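Local coordinates for disulfide oxidoreductase (Xylella fastidiosa, PDB 2REM), which probably acts as a periplasmic thiol-disulfide oxidoreductase of the DsbA type, passing disulfide bonds to other proteins, at residues I32-D44 with R89-K101. Sequence-based numbering, arbitrary orientation.
Sequences IFGYTCPHCAHFD and RSHTAMFEAIHEK
Tyr-35 leans from the loop 34-37 onto helix 87-101, and its side chain follows that helix from CB outward. CB takes the methyl CD1 of Ile-98 at 3.6 Å. With CG beside the backbone N (chi1 -80°), the ring reaches along the helix: Met-94 CG sits over the centre of one face, a CH-pi contact 3.4 Å from the centroid, with SD farther out above the same face, while Phe-33 CE1 covers the opposite face. Its CD1 corner points at the face of Phe-95 in a T-shaped pair, planes 68° apart. At the tip, OH is linked to Ser-90 OG through a water. This is the thioredoxin fold of a DsbA protein: the loop leads into the probable redox motif Cys-37 to Cys-40 at the start of helix 38-52, and helix 87-101 belongs to the helical part inserted between strands 58-64 and 158-161. No disulfide joins the two cysteines here, and Cys-37 SG caps the helix by accepting from Cys-40 N. Phe-95 is covered on its other face by Ala-41 CA, 3.6 Å from the centroid. One turn on, His-99 NE2 donates to Tyr-35 O at 2.6 Å, in the imidazole plane but bent to 147° at the hydrogen; Pro-38 CA lies over one face of that ring.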
loop_
_atom_site.group_PDB
_atom_site.type_symbol
_atom_site.label_atom_id
_atom_site.label_comp_id
_atom_site.label_asym_id
_atom_site.label_seq_id
_atom_site.Cartn_x
_atom_site.Cartn_y
_atom_site.Cartn_z
ATOM N N ILE A 32 1.626 3.328 0.448
ATOM C CA ILE A 32 0.703 3.303 1.575
ATOM C C ILE A 32 -0.635 3.685 0.973
ATOM O O ILE A 32 -0.774 4.740 0.337
ATOM C CB ILE A 32 1.110 4.272 2.704
ATOM C CG1 ILE A 32 2.545 3.968 3.173
ATOM C CG2 ILE A 32 0.066 4.252 3.858
ATOM C CD1 ILE A 32 3.074 4.922 4.247
ATOM N N PHE A 33 -1.600 2.771 1.092
ATOM C CA PHE A 33 -2.902 2.964 0.477
ATOM C C PHE A 33 -3.963 2.549 1.503
ATOM O O PHE A 33 -3.674 1.841 2.483
ATOM C CB PHE A 33 -3.043 2.042 -0.754
ATOM C CG PHE A 33 -3.361 0.617 -0.370
ATOM C CD1 PHE A 33 -4.682 0.151 -0.374
ATOM C CD2 PHE A 33 -2.356 -0.229 0.061
ATOM C CE1 PHE A 33 -4.971 -1.123 0.050
ATOM C CE2 PHE A 33 -2.647 -1.514 0.467
ATOM C CZ PHE A 33 -3.945 -1.956 0.462
ATOM N N GLY A 34 -5.179 2.989 1.274
ATOM C CA GLY A 34 -6.336 2.404 1.940
ATOM C C GLY A 34 -7.387 2.071 0.892
ATOM O O GLY A 34 -7.608 2.837 -0.052
ATOM N N TYR A 35 -8.050 0.932 1.056
ATOM C CA TYR A 35 -9.204 0.573 0.236
ATOM C C TYR A 35 -10.326 1.609 0.308
ATOM O O TYR A 35 -11.058 1.817 -0.665
ATOM C CB TYR A 35 -9.725 -0.807 0.660
ATOM C CG TYR A 35 -8.940 -1.975 0.089
ATOM C CD1 TYR A 35 -8.662 -2.050 -1.283
ATOM C CD2 TYR A 35 -8.525 -3.020 0.904
ATOM C CE1 TYR A 35 -7.963 -3.108 -1.807
ATOM C CE2 TYR A 35 -7.833 -4.110 0.376
ATOM C CZ TYR A 35 -7.557 -4.131 -0.983
ATOM O OH TYR A 35 -6.892 -5.174 -1.531
ATOM N N THR A 36 -10.433 2.288 1.451
ATOM C CA THR A 36 -11.478 3.289 1.652
ATOM C C THR A 36 -11.184 4.603 0.959
ATOM O O THR A 36 -12.045 5.481 0.906
ATOM C CB THR A 36 -11.737 3.604 3.163
ATOM O OG1 THR A 36 -10.546 4.098 3.777
ATOM C CG2 THR A 36 -12.233 2.378 3.906
ATOM N N CYS A 37 -9.961 4.737 0.458
ATOM C CA CYS A 37 -9.503 5.980 -0.138
ATOM C C CYS A 37 -9.838 6.033 -1.623
ATOM O O CYS A 37 -9.351 5.211 -2.399
ATOM C CB CYS A 37 -8.006 6.114 0.055
ATOM S SG CYS A 37 -7.384 7.576 -0.689
ATOM N N PRO A 38 -10.684 6.984 -2.028
ATOM C CA PRO A 38 -11.010 7.025 -3.463
ATOM C C PRO A 38 -9.802 7.417 -4.325
ATOM O O PRO A 38 -9.733 7.002 -5.470
ATOM C CB PRO A 38 -12.129 8.056 -3.549
ATOM C CG PRO A 38 -12.002 8.873 -2.318
ATOM C CD PRO A 38 -11.406 8.010 -1.262
ATOM N N HIS A 39 -8.852 8.175 -3.772
ATOM C CA HIS A 39 -7.617 8.479 -4.514
ATOM C C HIS A 39 -6.829 7.207 -4.803
ATOM O O HIS A 39 -6.366 6.991 -5.927
ATOM C CB HIS A 39 -6.754 9.512 -3.791
ATOM C CG HIS A 39 -7.488 10.772 -3.470
ATOM N ND1 HIS A 39 -7.811 11.138 -2.180
ATOM C CD2 HIS A 39 -8.007 11.729 -4.273
ATOM C CE1 HIS A 39 -8.486 12.273 -2.200
ATOM N NE2 HIS A 39 -8.617 12.654 -3.458
ATOM N N CYS A 40 -6.710 6.353 -3.789
ATOM C CA CYS A 40 -6.052 5.069 -3.953
ATOM C C CYS A 40 -6.733 4.226 -5.022
ATOM O O CYS A 40 -6.064 3.605 -5.840
ATOM C CB CYS A 40 -6.038 4.328 -2.635
ATOM S SG CYS A 40 -4.898 5.107 -1.487
ATOM N N ALA A 41 -8.061 4.192 -4.997
ATOM C CA ALA A 41 -8.826 3.452 -5.994
ATOM C C ALA A 41 -8.498 3.942 -7.390
ATOM O O ALA A 41 -8.321 3.143 -8.310
ATOM C CB ALA A 41 -10.326 3.588 -5.727
ATOM N N HIS A 42 -8.396 5.261 -7.527
ATOM C CA HIS A 42 -8.207 5.889 -8.831
ATOM C C HIS A 42 -6.782 5.697 -9.323
ATOM O O HIS A 42 -6.537 5.592 -10.517
ATOM C CB HIS A 42 -8.544 7.376 -8.762
ATOM C CG HIS A 42 -9.997 7.663 -8.520
ATOM N ND1 HIS A 42 -10.451 8.892 -8.094
ATOM C CD2 HIS A 42 -11.097 6.878 -8.641
ATOM C CE1 HIS A 42 -11.767 8.859 -7.977
ATOM N NE2 HIS A 42 -12.182 7.644 -8.294
ATOM N N PHE A 43 -5.852 5.640 -8.385
ATOM C CA PHE A 43 -4.451 5.558 -8.694
ATOM C C PHE A 43 -4.043 4.149 -9.055
ATOM O O PHE A 43 -3.058 3.953 -9.757
ATOM C CB PHE A 43 -3.676 5.992 -7.457
ATOM C CG PHE A 43 -2.192 6.113 -7.644
ATOM C CD1 PHE A 43 -1.634 6.591 -8.830
ATOM C CD2 PHE A 43 -1.349 5.815 -6.584
ATOM C CE1 PHE A 43 -0.231 6.742 -8.958
ATOM C CE2 PHE A 43 0.026 5.961 -6.702
ATOM C CZ PHE A 43 0.572 6.424 -7.896
ATOM N N ASP A 44 -4.784 3.159 -8.559
ATOM C CA ASP A 44 -4.241 1.823 -8.560
ATOM C C ASP A 44 -3.849 1.322 -9.943
ATOM O O ASP A 44 -2.781 0.748 -10.107
ATOM C CB ASP A 44 -5.142 0.826 -7.853
ATOM C CG ASP A 44 -4.484 -0.532 -7.747
ATOM O OD1 ASP A 44 -3.458 -0.686 -7.005
ATOM O OD2 ASP A 44 -4.965 -1.416 -8.457
ATOM N N ARG A 89 -5.384 -10.642 -6.724
ATOM C CA ARG A 89 -6.505 -10.912 -7.625
ATOM C C ARG A 89 -7.783 -10.146 -7.230
ATOM O O ARG A 89 -8.670 -9.988 -8.042
ATOM C CB ARG A 89 -6.821 -12.406 -7.650
ATOM C CG ARG A 89 -7.144 -12.904 -6.264
ATOM C CD ARG A 89 -7.650 -14.316 -6.213
ATOM N NE ARG A 89 -6.869 -15.238 -7.005
ATOM C CZ ARG A 89 -6.991 -16.561 -6.929
ATOM N NH1 ARG A 89 -7.852 -17.109 -6.076
ATOM N NH2 ARG A 89 -6.255 -17.336 -7.712
ATOM N N SER A 90 -7.874 -9.694 -5.986
ATOM C CA SER A 90 -9.117 -9.071 -5.527
ATOM C C SER A 90 -8.967 -7.553 -5.329
ATOM O O SER A 90 -9.925 -6.882 -4.953
ATOM C CB SER A 90 -9.598 -9.737 -4.235
ATOM O OG SER A 90 -8.678 -9.480 -3.190
ATOM N N HIS A 91 -7.772 -7.021 -5.578
ATOM C CA HIS A 91 -7.426 -5.664 -5.124
ATOM C C HIS A 91 -8.303 -4.595 -5.789
ATOM O O HIS A 91 -8.929 -3.761 -5.112
ATOM C CB HIS A 91 -5.944 -5.390 -5.431
ATOM C CG HIS A 91 -5.361 -4.280 -4.623
ATOM N ND1 HIS A 91 -4.783 -3.164 -5.190
ATOM C CD2 HIS A 91 -5.253 -4.123 -3.284
ATOM C CE1 HIS A 91 -4.342 -2.368 -4.231
ATOM N NE2 HIS A 91 -4.624 -2.922 -3.066
ATOM N N THR A 92 -8.327 -4.619 -7.113
ATOM C CA THR A 92 -9.184 -3.744 -7.932
ATOM C C THR A 92 -10.644 -3.965 -7.587
ATOM O O THR A 92 -11.395 -3.012 -7.401
ATOM C CB THR A 92 -8.964 -4.020 -9.418
ATOM O OG1 THR A 92 -7.588 -3.738 -9.729
ATOM C CG2 THR A 92 -9.895 -3.156 -10.283
ATOM N N ALA A 93 -11.034 -5.233 -7.480
ATOM C CA ALA A 93 -12.411 -5.566 -7.131
ATOM C C ALA A 93 -12.821 -5.000 -5.766
ATOM O O ALA A 93 -13.968 -4.544 -5.578
ATOM C CB ALA A 93 -12.604 -7.078 -7.169
ATOM N N MET A 94 -11.902 -5.020 -4.804
ATOM C CA MET A 94 -12.222 -4.442 -3.503
ATOM C C MET A 94 -12.457 -2.929 -3.642
ATOM O O MET A 94 -13.422 -2.415 -3.125
ATOM C CB MET A 94 -11.166 -4.756 -2.431
ATOM C CG MET A 94 -11.466 -4.060 -1.105
ATOM S SD MET A 94 -13.049 -4.564 -0.372
ATOM C CE MET A 94 -12.502 -6.050 0.411
ATOM N N PHE A 95 -11.561 -2.217 -4.321
ATOM C CA PHE A 95 -11.787 -0.792 -4.585
ATOM C C PHE A 95 -13.130 -0.543 -5.267
ATOM O O PHE A 95 -13.910 0.351 -4.882
ATOM C CB PHE A 95 -10.672 -0.239 -5.490
ATOM C CG PHE A 95 -9.377 0.040 -4.792
ATOM C CD1 PHE A 95 -9.304 0.939 -3.727
ATOM C CD2 PHE A 95 -8.197 -0.516 -5.276
ATOM C CE1 PHE A 95 -8.089 1.238 -3.138
ATOM C CE2 PHE A 95 -6.973 -0.245 -4.678
ATOM C CZ PHE A 95 -6.917 0.635 -3.590
ATOM N N GLU A 96 -13.412 -1.349 -6.295
ATOM C CA GLU A 96 -14.649 -1.232 -7.017
ATOM C C GLU A 96 -15.875 -1.529 -6.130
ATOM O O GLU A 96 -16.835 -0.772 -6.150
ATOM C CB GLU A 96 -14.576 -2.102 -8.267
ATOM C CG GLU A 96 -15.878 -2.541 -8.824
ATOM C CD GLU A 96 -15.680 -3.297 -10.116
ATOM O OE1 GLU A 96 -14.888 -4.275 -10.103
ATOM O OE2 GLU A 96 -16.293 -2.885 -11.134
ATOM N N ALA A 97 -15.793 -2.576 -5.311
ATOM C CA ALA A 97 -16.864 -2.934 -4.365
ATOM C C ALA A 97 -17.200 -1.751 -3.458
ATOM O O ALA A 97 -18.361 -1.489 -3.186
ATOM C CB ALA A 97 -16.436 -4.099 -3.519
ATOM N N ILE A 98 -16.175 -1.048 -2.996
ATOM C CA ILE A 98 -16.363 0.059 -2.054
ATOM C C ILE A 98 -16.834 1.311 -2.783
ATOM O O ILE A 98 -17.820 1.953 -2.400
ATOM C CB ILE A 98 -15.049 0.354 -1.284
ATOM C CG1 ILE A 98 -14.667 -0.851 -0.420
ATOM C CG2 ILE A 98 -15.190 1.644 -0.457
ATOM C CD1 ILE A 98 -13.243 -0.837 0.041
ATOM N N HIS A 99 -16.124 1.651 -3.853
ATOM C CA HIS A 99 -16.247 2.972 -4.419
ATOM C C HIS A 99 -17.191 3.050 -5.595
ATOM O O HIS A 99 -17.660 4.127 -5.924
ATOM C CB HIS A 99 -14.868 3.532 -4.779
ATOM C CG HIS A 99 -13.974 3.700 -3.592
ATOM N ND1 HIS A 99 -14.089 4.759 -2.718
ATOM C CD2 HIS A 99 -12.988 2.915 -3.107
ATOM C CE1 HIS A 99 -13.187 4.636 -1.762
ATOM N NE2 HIS A 99 -12.513 3.521 -1.966
ATOM N N GLU A 100 -17.484 1.913 -6.222
ATOM C CA GLU A 100 -18.328 1.929 -7.427
ATOM C C GLU A 100 -19.629 1.160 -7.202
ATOM O O GLU A 100 -20.694 1.732 -7.355
ATOM C CB GLU A 100 -17.567 1.449 -8.677
ATOM C CG GLU A 100 -16.082 1.858 -8.692
ATOM C CD GLU A 100 -15.594 2.530 -9.959
ATOM O OE1 GLU A 100 -15.023 3.652 -9.844
ATOM O OE2 GLU A 100 -15.748 1.944 -11.062
ATOM N N LYS A 101 -19.528 -0.107 -6.800
ATOM C CA LYS A 101 -20.688 -0.989 -6.614
ATOM C C LYS A 101 -21.437 -0.682 -5.327
ATOM O O LYS A 101 -22.652 -0.921 -5.234
ATOM C CB LYS A 101 -20.250 -2.459 -6.510
ATOM C CG LYS A 101 -19.423 -2.972 -7.667
ATOM C CD LYS A 101 -19.141 -4.471 -7.493
ATOM C CE LYS A 101 -18.503 -5.039 -8.759
ATOM N NZ LYS A 101 -19.369 -4.724 -9.941
HETATM O O HOH W 1 -8.175 -7.591 -1.115
HETATM O O HOH W 2 -4.738 -4.155 -8.689
#